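Long-range contacts in chloramphenicol acetyltransferase (Aliivibrio fischeri, PDB 6PXA), which probably transfers an acetyl group from acetyl-CoA to chloramphenicol, as a trimeric member of the hexapeptide-repeat acyltransferases, and is bound here to taurocholic acid: residues 31-36 with 79-84; 83-88 with 128-133; 17-22 with 39-44. All blocks are in the same frame, centred on the assembly; numbering follows the deposited sequence. Where two conformers were deposited one is given.

Contact 1: residues 31-36 with 79-84; sequences SYYSGF and IASGAT. With TCH (taurocholic acid), chain M.
The Y33 ring runs beside I79 to the turn A80-A83. CB lies on the same sheet face as the I79 side chain, CG stands anti to the backbone N (chi1 175°), and the ring end comes close to segment 79-84. CD1 lies 3.8 Å from I79 CG2, the two side chains crossing at about a right angle, and CE1 comes 3.5 Å from the carbonyl O of A80 at the ring edge. At the tip, OH accepts the N-H of G82 (3.1 Å, 161° at the hydrogen) and a proton from a water that also donates to A83 O, so the phenol ties down the type II turn. G35 CA packs on one ring face, toward the rim. The strands pair in parallel: I79 N gives to Y32 O, and S34 N to I79 O. On the other side of the sheet Y32 turns a ring face to taurocholic acid, CE2 being 3.2 Å from its C22, while S34 CB touches C21. S81 OG, beside G35, is hydrogen-bonded to H38. Strand 32-34 thus runs between antiparallel strand 14-15 and parallel strand 78-80 on one side of the left-handed beta-helix, with F42 of helix 42-46 against the Y33 ring.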
loop_
_atom_site.group_PDB
_atom_site.type_symbol
_atom_site.label_atom_id
_atom_site.label_comp_id
_atom_site.label_asym_id
_atom_site.label_seq_id
_atom_site.Cartn_x
_atom_site.Cartn_y
_atom_site.Cartn_z
ATOM N N SER B 31 9.382 11.975 -19.875
ATOM C CA SER B 31 8.767 11.310 -18.731
ATOM C C SER B 31 8.768 9.797 -18.918
ATOM O O SER B 31 8.489 9.288 -20.013
ATOM C CB SER B 31 7.344 11.832 -18.548
ATOM O OG SER B 31 7.400 13.227 -18.394
ATOM N N TYR B 32 9.095 9.077 -17.836
ATOM C CA TYR B 32 9.303 7.639 -17.892
ATOM C C TYR B 32 8.655 6.955 -16.695
ATOM O O TYR B 32 8.475 7.547 -15.627
ATOM C CB TYR B 32 10.807 7.279 -17.896
ATOM C CG TYR B 32 11.506 7.525 -16.559
ATOM C CD1 TYR B 32 12.107 8.751 -16.276
ATOM C CD2 TYR B 32 11.562 6.535 -15.580
ATOM C CE1 TYR B 32 12.730 8.982 -15.066
ATOM C CE2 TYR B 32 12.181 6.764 -14.358
ATOM C CZ TYR B 32 12.775 7.979 -14.113
ATOM O OH TYR B 32 13.406 8.224 -12.911
ATOM N N TYR B 33 8.376 5.666 -16.867
ATOM C CA TYR B 33 7.908 4.793 -15.794
ATOM C C TYR B 33 8.939 3.690 -15.597
ATOM O O TYR B 33 9.276 2.976 -16.548
ATOM C CB TYR B 33 6.533 4.203 -16.142
ATOM C CG TYR B 33 5.974 3.169 -15.169
ATOM C CD1 TYR B 33 5.810 3.470 -13.824
ATOM C CD2 TYR B 33 5.581 1.904 -15.605
ATOM C CE1 TYR B 33 5.279 2.530 -12.920
ATOM C CE2 TYR B 33 5.052 0.954 -14.696
ATOM C CZ TYR B 33 4.912 1.290 -13.353
ATOM O OH TYR B 33 4.400 0.389 -12.418
ATOM N N SER B 34 9.421 3.537 -14.368
ATOM C CA SER B 34 10.365 2.471 -14.009
ATOM C C SER B 34 9.593 1.452 -13.176
ATOM O O SER B 34 9.560 1.537 -11.945
ATOM C CB SER B 34 11.566 3.022 -13.247
ATOM O OG SER B 34 11.142 3.850 -12.173
ATOM N N GLY B 35 9.015 0.456 -13.858
ATOM C CA GLY B 35 7.960 -0.325 -13.246
ATOM C C GLY B 35 8.321 -1.768 -12.979
ATOM O O GLY B 35 7.420 -2.591 -12.805
ATOM N N PHE B 36 9.628 -2.078 -12.912
ATOM C CA PHE B 36 10.072 -3.464 -12.779
ATOM C C PHE B 36 9.362 -4.201 -11.646
ATOM O O PHE B 36 8.946 -5.351 -11.812
ATOM C CB PHE B 36 11.588 -3.523 -12.552
ATOM C CG PHE B 36 12.103 -4.912 -12.249
ATOM C CD1 PHE B 36 12.296 -5.837 -13.270
ATOM C CD2 PHE B 36 12.389 -5.302 -10.941
ATOM C CE1 PHE B 36 12.780 -7.136 -12.988
ATOM C CE2 PHE B 36 12.859 -6.592 -10.664
ATOM C CZ PHE B 36 13.047 -7.507 -11.697
ATOM N N ILE B 79 8.426 8.586 -12.703
ATOM C CA ILE B 79 7.334 7.834 -12.088
ATOM C C ILE B 79 7.869 6.474 -11.637
ATOM O O ILE B 79 8.202 5.616 -12.466
ATOM C CB ILE B 79 6.136 7.687 -13.036
ATOM C CG1 ILE B 79 5.619 9.080 -13.438
ATOM C CG2 ILE B 79 5.047 6.867 -12.348
ATOM C CD1 ILE B 79 4.331 9.039 -14.245
ATOM N N ALA B 80 7.909 6.250 -10.321
ATOM C CA ALA B 80 8.511 5.030 -9.790
ATOM C C ALA B 80 7.521 3.864 -9.758
ATOM O O ALA B 80 6.306 4.029 -9.938
ATOM C CB ALA B 80 9.085 5.272 -8.387
ATOM N N SER B 81 8.060 2.671 -9.490
ATOM C CA SER B 81 7.303 1.431 -9.668
ATOM C C SER B 81 6.048 1.422 -8.799
ATOM O O SER B 81 6.061 1.870 -7.646
ATOM C CB SER B 81 8.180 0.230 -9.336
ATOM O OG SER B 81 7.611 -0.988 -9.801
ATOM N N GLY B 82 4.948 0.936 -9.371
ATOM C CA GLY B 82 3.712 0.802 -8.631
ATOM C C GLY B 82 2.974 2.086 -8.330
ATOM O O GLY B 82 1.921 2.035 -7.686
ATOM N N ALA B 83 3.485 3.236 -8.750
ATOM C CA ALA B 83 2.701 4.454 -8.632
ATOM C C ALA B 83 1.380 4.293 -9.393
ATOM O O ALA B 83 1.311 3.617 -10.423
ATOM C CB ALA B 83 3.505 5.650 -9.148
ATOM N N THR B 84 0.311 4.841 -8.836
ATOM C CA THR B 84 -1.036 4.551 -9.314
ATOM C C THR B 84 -1.814 5.844 -9.498
ATOM O O THR B 84 -1.848 6.695 -8.593
ATOM C CB THR B 84 -1.778 3.618 -8.342
ATOM O OG1 THR B 84 -1.098 2.353 -8.292
ATOM C CG2 THR B 84 -3.195 3.379 -8.821
HETATM C C1 TCH M . 21.571 1.937 -9.943
HETATM C C2 TCH M . 22.597 1.770 -11.123
HETATM C C3 TCH M . 23.708 2.856 -11.042
HETATM O O3 TCH M . 24.506 2.767 -12.159
HETATM C C4 TCH M . 23.137 4.322 -10.927
HETATM C C5 TCH M . 22.064 4.476 -9.820
HETATM C C6 TCH M . 21.465 5.911 -9.804
HETATM C C7 TCH M . 20.408 6.174 -10.956
HETATM O O7 TCH M . 21.071 6.285 -12.169
HETATM C C8 TCH M . 19.350 5.048 -11.030
HETATM C C9 TCH M . 20.059 3.636 -11.135
HETATM C C10 TCH M . 20.964 3.362 -9.914
HETATM C C11 TCH M . 18.984 2.550 -11.348
HETATM C C12 TCH M . 18.052 2.802 -12.421
HETATM O O12 TCH M . 18.652 2.668 -13.682
HETATM C C13 TCH M . 17.456 4.327 -12.388
HETATM C C14 TCH M . 18.468 5.225 -12.314
HETATM C C15 TCH M . 17.712 6.642 -12.266
HETATM C C16 TCH M . 16.627 6.458 -13.211
HETATM C C17 TCH M . 16.674 4.984 -13.653
HETATM C C18 TCH M . 16.531 4.421 -11.165
HETATM C C19 TCH M . 20.124 3.452 -8.631
HETATM O O1S TCH M . 16.995 8.872 -21.626
HETATM C C20 TCH M . 15.331 4.504 -13.950
HETATM C C21 TCH M . 15.246 3.017 -14.395
HETATM C C22 TCH M . 14.929 5.320 -15.203
HETATM C C23 TCH M . 15.716 4.917 -16.443
HETATM C C24 TCH M . 15.304 5.786 -17.622
HETATM N N24 TCH M . 15.883 7.097 -17.773
HETATM O O24 TCH M . 14.510 5.397 -18.397
HETATM C C25 TCH M . 15.514 7.939 -18.896
HETATM C C26 TCH M . 16.423 9.153 -18.839
HETATM S S26 TCH M . 16.503 9.942 -20.470
HETATM O O2S TCH M . 14.958 10.408 -20.811
HETATM O O3S TCH M . 17.549 11.210 -20.324
HETATM O O HOH W 1 1.967 1.182 -11.179
HETATM O O HOH W 2 11.028 2.129 -9.343
#

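Contact 2: residues 83-88 with 128-133; sequences ATFMMA and VWIGSE
I130 meets A83 and F85 with two different branches. Its CG2, anti to the backbone N, touches A83 CB at 3.9 Å; its CG1 lies anti to the carbonyl carbon (chi1 -58°) and leads to CD1, which ends 3.7 Å from F85 CZ. The F85 and I130 side chains approach tip to tip, and the methyl sits at the ring edge, near the ring plane. A83 CB is also 3.9 Å from G131 O, and the backbones come close where A83 N lies 3.6 Å from E133 N. No hydrogen bond joins the two segments; the contact is apolar and buried.

The next shell fixes these groups. F85 also packs on V124 and I136, and its backbone is hydrogen-bonded to A46 and R48; the T84 backbone is hydrogen-bonded to A134 and I136. At the turn, S132 OG is hydrogen-bonded to S81 O. The CB of E133 points away from segment 83-88; its OE2 forms a salt bridge with R151, while OE1 has a hydrogen bond with H38 and a salt bridge with R48 of the second subunit, a charge network at the trimer interface.

The segments belong to adjoining sides of a left-handed beta-helix: strand 84-86 lies between strands 47-48 and 135-136 on one side, and strand 129-130 between strands 78-80 and 147-148 on another.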
loop_
_atom_site.group_PDB
_atom_site.type_symbol
_atom_site.label_atom_id
_atom_site.label_comp_id
_atom_site.label_asym_id
_atom_site.label_seq_id
_atom_site.Cartn_x
_atom_site.Cartn_y
_atom_site.Cartn_z
ATOM N N ALA B 83 3.485 3.236 -8.750
ATOM C CA ALA B 83 2.701 4.454 -8.632
ATOM C C ALA B 83 1.380 4.293 -9.393
ATOM O O ALA B 83 1.311 3.617 -10.423
ATOM C CB ALA B 83 3.505 5.650 -9.148
ATOM N N THR B 84 0.311 4.841 -8.836
ATOM C CA THR B 84 -1.036 4.551 -9.314
ATOM C C THR B 84 -1.814 5.844 -9.498
ATOM O O THR B 84 -1.848 6.695 -8.593
ATOM C CB THR B 84 -1.778 3.618 -8.342
ATOM O OG1 THR B 84 -1.098 2.353 -8.292
ATOM C CG2 THR B 84 -3.195 3.379 -8.821
ATOM N N PHE B 85 -2.413 5.994 -10.681
ATOM C CA PHE B 85 -3.348 7.074 -10.995
ATOM C C PHE B 85 -4.759 6.502 -11.033
ATOM O O PHE B 85 -5.092 5.676 -11.894
ATOM C CB PHE B 85 -2.980 7.737 -12.318
ATOM C CG PHE B 85 -1.591 8.315 -12.308
ATOM C CD1 PHE B 85 -1.363 9.588 -11.801
ATOM C CD2 PHE B 85 -0.514 7.567 -12.758
ATOM C CE1 PHE B 85 -0.080 10.111 -11.769
ATOM C CE2 PHE B 85 0.774 8.078 -12.725
ATOM C CZ PHE B 85 0.982 9.369 -12.229
ATOM N N MET B 86 -5.584 6.924 -10.095
ATOM C CA MET B 86 -6.956 6.427 -10.050
ATOM C C MET B 86 -7.838 7.314 -10.917
ATOM O O MET B 86 -7.962 8.513 -10.651
ATOM C CB MET B 86 -7.460 6.388 -8.614
ATOM C CG MET B 86 -6.615 5.435 -7.723
ATOM S SD MET B 86 -6.808 3.695 -8.038
ATOM C CE MET B 86 -8.353 3.416 -7.157
ATOM N N MET B 87 -8.436 6.734 -11.959
ATOM C CA MET B 87 -9.277 7.518 -12.842
ATOM C C MET B 87 -10.728 7.142 -12.572
ATOM O O MET B 87 -11.021 6.444 -11.595
ATOM C CB MET B 87 -8.837 7.317 -14.287
ATOM C CG MET B 87 -7.348 7.704 -14.553
ATOM S SD MET B 87 -6.899 9.361 -13.977
ATOM C CE MET B 87 -7.742 10.387 -15.218
ATOM N N ALA B 88 -11.637 7.644 -13.425
ATOM C CA ALA B 88 -13.075 7.355 -13.390
ATOM C C ALA B 88 -13.785 7.965 -12.185
ATOM O O ALA B 88 -14.843 7.471 -11.771
ATOM C CB ALA B 88 -13.359 5.847 -13.451
ATOM N N VAL B 128 8.254 16.417 -12.155
ATOM C CA VAL B 128 7.624 15.853 -10.959
ATOM C C VAL B 128 8.123 14.440 -10.756
ATOM O O VAL B 128 8.154 13.636 -11.698
ATOM C CB VAL B 128 6.082 15.901 -11.059
ATOM C CG1 VAL B 128 5.433 15.118 -9.906
ATOM C CG2 VAL B 128 5.601 17.331 -11.054
ATOM N N TRP B 129 8.592 14.164 -9.539
ATOM C CA TRP B 129 9.091 12.860 -9.127
ATOM C C TRP B 129 8.028 12.213 -8.249
ATOM O O TRP B 129 7.649 12.780 -7.219
ATOM C CB TRP B 129 10.404 13.029 -8.363
ATOM C CG TRP B 129 11.019 11.782 -7.806
ATOM C CD1 TRP B 129 10.869 10.499 -8.253
ATOM C CD2 TRP B 129 11.909 11.719 -6.692
ATOM N NE1 TRP B 129 11.607 9.630 -7.464
ATOM C CE2 TRP B 129 12.261 10.361 -6.509
ATOM C CE3 TRP B 129 12.438 12.678 -5.822
ATOM C CZ2 TRP B 129 13.107 9.942 -5.489
ATOM C CZ3 TRP B 129 13.283 12.251 -4.806
ATOM C CH2 TRP B 129 13.600 10.900 -4.653
ATOM N N ILE B 130 7.534 11.051 -8.667
ATOM C CA ILE B 130 6.449 10.346 -7.975
ATOM C C ILE B 130 7.002 9.019 -7.470
ATOM O O ILE B 130 7.270 8.099 -8.256
ATOM C CB ILE B 130 5.214 10.129 -8.873
ATOM C CG1 ILE B 130 4.672 11.474 -9.385
ATOM C CG2 ILE B 130 4.123 9.333 -8.132
ATOM C CD1 ILE B 130 3.468 11.352 -10.266
ATOM N N GLY B 131 7.145 8.913 -6.157
ATOM C CA GLY B 131 7.767 7.756 -5.554
ATOM C C GLY B 131 6.935 6.493 -5.674
ATOM O O GLY B 131 5.764 6.484 -6.094
ATOM N N SER B 132 7.563 5.397 -5.235
ATOM C CA SER B 132 7.025 4.067 -5.473
ATOM C C SER B 132 5.731 3.882 -4.697
ATOM O O SER B 132 5.631 4.268 -3.531
ATOM C CB SER B 132 8.035 2.996 -5.073
ATOM O OG SER B 132 7.559 1.702 -5.448
ATOM N N GLU B 133 4.719 3.348 -5.374
ATOM C CA GLU B 133 3.463 2.939 -4.744
ATOM C C GLU B 133 2.685 4.119 -4.175
ATOM O O GLU B 133 1.740 3.939 -3.377
ATOM C CB GLU B 133 3.740 1.864 -3.659
ATOM C CG GLU B 133 4.173 0.548 -4.285
ATOM C CD GLU B 133 4.308 -0.604 -3.291
ATOM O OE1 GLU B 133 5.023 -1.541 -3.643
ATOM O OE2 GLU B 133 3.698 -0.580 -2.202
#

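Contact 3: residues 17-22 with 39-44; sequences KEQVKN and SKTFEE
E43 reaches from the first turn of helix 42-46 to the backbone of K21 and N22. Its CG is anti to the carbonyl carbon (chi1 -75°) and the chain is extended beyond it, bringing the carboxylate to two successive N-H groups. OE2 receives N22 N at 2.7 Å on its syn lone pair; OE1 receives K21 N at 3.0 Å from above the carboxylate plane (41° out of it), and K21 N has a weak bond to OE2 as well. These donors would be expected to stabilise the ionised carboxylate.

V20 lies against the same side chain, its CG1 3.3 Å from E43 OE2, while CG2 reaches F42 CD2 at 4.1 Å, obliquely to the ring. Both V20 and E43 also touch I25.

Q19 extends toward the start of the helix, with NE2 4.1 Å from T41 CG2. Its OE1 accepts a proton from a water lying 2.6 Å away that in turn accepts F42 N; a second water gives it a weak bond and accepts E43 N. The amide oxygen therefore serves two helix N-H groups through water.

T41 is the N-cap: its OG1 accepts E44 N (3.3 Å), and E44 OE1 accepts T41 N in return. This is a capping box, with the loop between strands 14-15 and 25-27 held against the helix by the E43 carboxylate, V20 and the waters at Q19.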
loop_
_atom_site.group_PDB
_atom_site.type_symbol
_atom_site.label_atom_id
_atom_site.label_comp_id
_atom_site.label_asym_id
_atom_site.label_seq_id
_atom_site.Cartn_x
_atom_site.Cartn_y
_atom_site.Cartn_z
ATOM N N LYS B 17 6.010 8.764 -23.600
ATOM C CA LYS B 17 5.425 9.398 -24.780
ATOM C C LYS B 17 5.472 8.486 -26.003
ATOM O O LYS B 17 4.550 8.514 -26.828
ATOM C CB LYS B 17 6.119 10.727 -25.069
ATOM C CG LYS B 17 5.524 11.457 -26.263
ATOM C CD LYS B 17 5.921 12.934 -26.280
ATOM C CE LYS B 17 5.366 13.644 -27.524
ATOM N NZ LYS B 17 5.495 15.124 -27.427
ATOM N N GLU B 18 6.520 7.673 -26.133
ATOM C CA GLU B 18 6.636 6.749 -27.255
ATOM C C GLU B 18 5.797 5.493 -27.080
ATOM O O GLU B 18 5.611 4.752 -28.052
ATOM C CB GLU B 18 8.101 6.343 -27.475
ATOM C CG GLU B 18 8.711 5.487 -26.371
ATOM C CD GLU B 18 10.127 5.006 -26.698
ATOM O OE1 GLU B 18 10.603 4.037 -26.055
ATOM O OE2 GLU B 18 10.762 5.598 -27.600
ATOM N N GLN B 19 5.285 5.236 -25.879
ATOM C CA GLN B 19 4.586 3.990 -25.590
ATOM C C GLN B 19 3.080 4.149 -25.476
ATOM O O GLN B 19 2.335 3.313 -25.999
ATOM C CB GLN B 19 5.122 3.369 -24.288
ATOM C CG GLN B 19 4.420 2.085 -23.943
ATOM C CD GLN B 19 4.999 1.419 -22.720
ATOM O OE1 GLN B 19 5.024 1.998 -21.634
ATOM N NE2 GLN B 19 5.486 0.197 -22.894
ATOM N N VAL B 20 2.616 5.226 -24.843
ATOM C CA VAL B 20 1.220 5.323 -24.421
ATOM C C VAL B 20 0.295 5.414 -25.622
ATOM O O VAL B 20 0.599 6.078 -26.619
ATOM C CB VAL B 20 1.062 6.526 -23.477
ATOM C CG1 VAL B 20 -0.384 6.892 -23.297
ATOM C CG2 VAL B 20 1.751 6.204 -22.122
ATOM N N LYS B 21 -0.849 4.738 -25.537
ATOM C CA LYS B 21 -1.781 4.679 -26.649
ATOM C C LYS B 21 -3.194 5.121 -26.308
ATOM O O LYS B 21 -3.951 5.459 -27.227
ATOM C CB LYS B 21 -1.832 3.252 -27.220
ATOM C CG LYS B 21 -0.485 2.762 -27.751
ATOM C CD LYS B 21 -0.699 1.846 -28.947
ATOM C CE LYS B 21 0.595 1.522 -29.671
ATOM N NZ LYS B 21 0.320 0.940 -31.027
ATOM N N ASN B 22 -3.563 5.158 -25.042
ATOM C CA ASN B 22 -4.907 5.551 -24.668
ATOM C C ASN B 22 -5.153 6.992 -25.097
ATOM O O ASN B 22 -4.430 7.893 -24.650
ATOM C CB ASN B 22 -5.101 5.406 -23.161
ATOM C CG ASN B 22 -6.552 5.514 -22.738
ATOM O OD1 ASN B 22 -7.343 6.219 -23.367
ATOM N ND2 ASN B 22 -6.907 4.818 -21.661
ATOM N N SER B 39 5.691 -5.372 -12.563
ATOM C CA SER B 39 5.559 -6.369 -13.631
ATOM C C SER B 39 4.954 -5.871 -14.935
ATOM O O SER B 39 5.312 -6.383 -15.997
ATOM C CB SER B 39 4.741 -7.575 -13.160
ATOM O OG SER B 39 5.395 -8.243 -12.083
ATOM N N LYS B 40 4.042 -4.914 -14.889
ATOM C CA LYS B 40 3.239 -4.612 -16.067
ATOM C C LYS B 40 3.523 -3.205 -16.584
ATOM O O LYS B 40 4.165 -2.391 -15.914
ATOM C CB LYS B 40 1.757 -4.801 -15.737
ATOM C CG LYS B 40 1.333 -6.261 -15.546
ATOM C CD LYS B 40 -0.034 -6.326 -14.859
ATOM C CE LYS B 40 -0.512 -7.754 -14.625
ATOM N NZ LYS B 40 -1.047 -8.367 -15.870
ATOM N N THR B 41 3.038 -2.920 -17.799
ATOM C CA THR B 41 3.256 -1.611 -18.399
ATOM C C THR B 41 2.513 -0.524 -17.641
ATOM O O THR B 41 1.545 -0.774 -16.907
ATOM C CB THR B 41 2.766 -1.545 -19.845
ATOM O OG1 THR B 41 1.334 -1.663 -19.858
ATOM C CG2 THR B 41 3.378 -2.634 -20.725
ATOM N N PHE B 42 2.953 0.709 -17.887
ATOM C CA PHE B 42 2.331 1.888 -17.303
ATOM C C PHE B 42 0.816 1.898 -17.531
ATOM O O PHE B 42 0.039 2.129 -16.597
ATOM C CB PHE B 42 2.991 3.131 -17.906
ATOM C CG PHE B 42 2.455 4.432 -17.378
ATOM C CD1 PHE B 42 2.788 4.860 -16.115
ATOM C CD2 PHE B 42 1.660 5.243 -18.171
ATOM C CE1 PHE B 42 2.311 6.061 -15.624
ATOM C CE2 PHE B 42 1.181 6.452 -17.691
ATOM C CZ PHE B 42 1.504 6.858 -16.412
ATOM N N GLU B 43 0.372 1.631 -18.771
ATOM C CA GLU B 43 -1.058 1.708 -19.075
ATOM C C GLU B 43 -1.862 0.540 -18.531
ATOM O O GLU B 43 -3.085 0.652 -18.423
ATOM C CB GLU B 43 -1.302 1.803 -20.592
ATOM C CG GLU B 43 -0.976 3.175 -21.143
ATOM C CD GLU B 43 -1.491 3.362 -22.566
ATOM O OE1 GLU B 43 -1.079 2.607 -23.467
ATOM O OE2 GLU B 43 -2.321 4.264 -22.766
ATOM N N GLU B 44 -1.235 -0.575 -18.181
ATOM C CA GLU B 44 -2.044 -1.668 -17.664
ATOM C C GLU B 44 -2.011 -1.785 -16.151
ATOM O O GLU B 44 -2.866 -2.470 -15.596
ATOM C CB GLU B 44 -1.645 -2.994 -18.309
ATOM C CG GLU B 44 -0.249 -3.416 -18.092
ATOM C CD GLU B 44 0.182 -4.479 -19.079
ATOM O OE1 GLU B 44 1.259 -5.076 -18.881
ATOM O OE2 GLU B 44 -0.556 -4.717 -20.057
HETATM O O HOH W 3 5.515 1.016 -19.237
HETATM O O HOH W 4 2.068 1.681 -21.056
#

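Overall arrangement
Contacts 1 and 2 share A83 and T84, where the chain leaves strand 78-80 for strand 84-86, and their centres are about 8 Å apart. A80 N lies 2.8 Å from I130 O, a probable hydrogen bond linking neighbouring strands of successive coils. The centre of contact 3 lies about 10 Å from that of contact 1 and about 13 Å from that of contact 2. F42 connects all three: its CA is 3.7 Å from Y33 CD2, and its CE1 is 3.9 Å from both I79 CD1 and F85 CE2. Taurocholic acid touches contact 1 directly; the Q19 side chain of contact 3 is about 11 Å from the ligand.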